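Local coordinates for periplasmic protein-probably involved in high-affinity Fe2+ transport (Escherichia coli F11, PDB 5I0Y), which binds copper in the periplasm and takes part in iron transport, for which its copper site is required, at the interface of chains A and B. Sequence-based numbering; all coordinates share one arbitrary frame. Chains: chain A/B, Periplasmic protein-probably involved in high-affinity Fe2+ transport.

The interface of chains A and B. Residues chain A 58-59, 63, 66, 124; chain B 64, 91, 94-96.
A:Met124 and B:Trp64 meet tip to tip at the apolar centre of this contact. Both chains are copies of one Fe2+ transport protein of the P19/FetP family, with a mixed beta-sandwich fold. The two copies pack around a two-fold axis, so the same contacts recur with the chains exchanged. This pairing may or may not be the biological dimer.

The terminal methyl CE of A:Met124 lies 3.6 Å from CH2 on the six-membered ring of B:Trp64. CG of the methionine is anti to the backbone N (chi1 167°), and the chain runs extended until it bends at chi3 (-90°). That bend turns the methyl toward the indole and also brings it to 4.0 Å from CB of B:Pro96. CB of B:Pro96, in the same chain as the indole, sits over one face of it, offset toward the rim. CE of A:Met124 comes in on that same side, at the rim near CH2 and CZ3. A:Pro66 comes from the other chain at about a right angle to the indole. Its CG is 3.9 Å from CZ3 of B:Trp64.

B:Val91, of strand 88-92, crosses the methionine at about a right angle. SD of A:Met124 lies 4.1 Å from CB of B:Val91. The CG2 methyl of this valine lies over one face of the A:Phe59 ring, toward the rim, and is 3.9 Å from CZ. The same methyl touches CA of A:Gly58. The phenyl ring also passes the CD end of B:Pro96, only loosely.

B:Pro96 loses the most surface to the partner chain in this patch. At the polar rim, A:Glu63 reaches it with an extended side chain. The two side chains meet tip to tip, with carboxylate oxygen OE2 of A:Glu63 3.3 Å from CD of B:Pro96. CD of A:Glu63 also lies in plane at the edge of the A:Phe59 ring. Farther out, the carbonyl O of A:Gly58 lies 3.2 Å from CA of B:Gly95. No hydrogen bond or salt bridge crosses this patch.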
loop_
_atom_site.group_PDB
_atom_site.type_symbol
_atom_site.label_atom_id
_atom_site.label_comp_id
_atom_site.label_asym_id
_atom_site.label_seq_id
_atom_site.Cartn_x
_atom_site.Cartn_y
_atom_site.Cartn_z
ATOM N N GLY A 58 2.631 6.547 10.620
ATOM C CA GLY A 58 3.247 5.222 10.630
ATOM C C GLY A 58 4.259 5.030 9.534
ATOM O O GLY A 58 4.834 3.945 9.408
ATOM N N PHE A 59 4.492 6.065 8.729
ATOM C CA PHE A 59 5.434 5.963 7.605
ATOM C C PHE A 59 6.790 6.604 7.899
ATOM O O PHE A 59 6.852 7.735 8.387
ATOM C CB PHE A 59 4.792 6.538 6.323
ATOM C CG PHE A 59 3.524 5.832 5.937
ATOM C CD1 PHE A 59 3.556 4.582 5.326
ATOM C CD2 PHE A 59 2.279 6.385 6.239
ATOM C CE1 PHE A 59 2.369 3.916 5.011
ATOM C CE2 PHE A 59 1.100 5.731 5.912
ATOM C CZ PHE A 59 1.141 4.488 5.309
ATOM N N GLU A 63 9.441 6.874 2.643
ATOM C CA GLU A 63 8.568 5.765 2.287
ATOM C C GLU A 63 7.429 6.260 1.402
ATOM O O GLU A 63 6.891 7.341 1.632
ATOM C CB GLU A 63 8.010 5.119 3.549
ATOM C CG GLU A 63 7.231 3.843 3.330
ATOM C CD GLU A 63 6.929 3.109 4.619
ATOM O OE1 GLU A 63 7.484 3.488 5.684
ATOM O OE2 GLU A 63 6.135 2.146 4.551
ATOM N N PRO A 66 1.039 4.680 0.404
ATOM C CA PRO A 66 0.201 3.823 -0.413
ATOM C C PRO A 66 -1.259 4.072 -0.124
ATOM O O PRO A 66 -1.585 4.751 0.857
ATOM C CB PRO A 66 0.598 2.430 0.081
ATOM C CG PRO A 66 0.803 2.647 1.566
ATOM C CD PRO A 66 1.364 4.048 1.703
ATOM N N MET A 124 -7.228 1.129 3.533
ATOM C CA MET A 124 -6.145 0.870 4.477
ATOM C C MET A 124 -6.586 1.358 5.847
ATOM O O MET A 124 -7.040 2.492 5.981
ATOM C CB MET A 124 -4.851 1.551 4.044
ATOM C CG MET A 124 -3.804 1.573 5.160
ATOM S SD MET A 124 -2.169 2.153 4.654
ATOM C CE MET A 124 -1.385 0.615 4.163
ATOM N N TRP B 64 7.914 -2.496 1.556
ATOM C CA TRP B 64 6.633 -3.161 1.701
ATOM C C TRP B 64 6.019 -3.468 0.357
ATOM O O TRP B 64 6.168 -2.710 -0.607
ATOM C CB TRP B 64 5.694 -2.265 2.495
ATOM C CG TRP B 64 4.426 -2.940 2.903
ATOM C CD1 TRP B 64 4.296 -4.154 3.562
ATOM C CD2 TRP B 64 3.068 -2.473 2.682
ATOM N NE1 TRP B 64 2.991 -4.461 3.778
ATOM C CE2 TRP B 64 2.189 -3.486 3.274
ATOM C CE3 TRP B 64 2.504 -1.348 2.095
ATOM C CZ2 TRP B 64 0.806 -3.351 3.285
ATOM C CZ3 TRP B 64 1.098 -1.234 2.103
ATOM C CH2 TRP B 64 0.278 -2.214 2.666
ATOM N N VAL B 91 -2.014 0.109 8.764
ATOM C CA VAL B 91 -0.799 0.779 9.194
ATOM C C VAL B 91 -0.795 0.948 10.715
ATOM O O VAL B 91 -1.805 1.352 11.308
ATOM C CB VAL B 91 -0.534 2.093 8.417
ATOM C CG1 VAL B 91 -1.610 3.135 8.682
ATOM C CG2 VAL B 91 0.876 2.613 8.700
ATOM N N ASP B 94 4.800 0.879 13.606
ATOM C CA ASP B 94 5.997 0.379 12.925
ATOM C C ASP B 94 5.819 0.166 11.427
ATOM O O ASP B 94 6.653 -0.468 10.799
ATOM C CB ASP B 94 6.437 -0.939 13.559
ATOM C CG ASP B 94 5.393 -2.026 13.444
ATOM O OD1 ASP B 94 4.202 -1.736 13.248
ATOM O OD2 ASP B 94 5.760 -3.209 13.571
ATOM N N GLY B 95 4.747 0.703 10.858
ATOM C CA GLY B 95 4.612 0.732 9.410
ATOM C C GLY B 95 3.453 -0.103 8.909
ATOM O O GLY B 95 2.647 -0.644 9.677
ATOM N N PRO B 96 3.330 -0.199 7.583
ATOM C CA PRO B 96 2.175 -0.917 7.024
ATOM C C PRO B 96 2.329 -2.429 7.098
ATOM O O PRO B 96 3.448 -2.942 7.122
ATOM C CB PRO B 96 2.181 -0.464 5.556
ATOM C CG PRO B 96 3.603 -0.122 5.275
ATOM C CD PRO B 96 4.140 0.477 6.554
#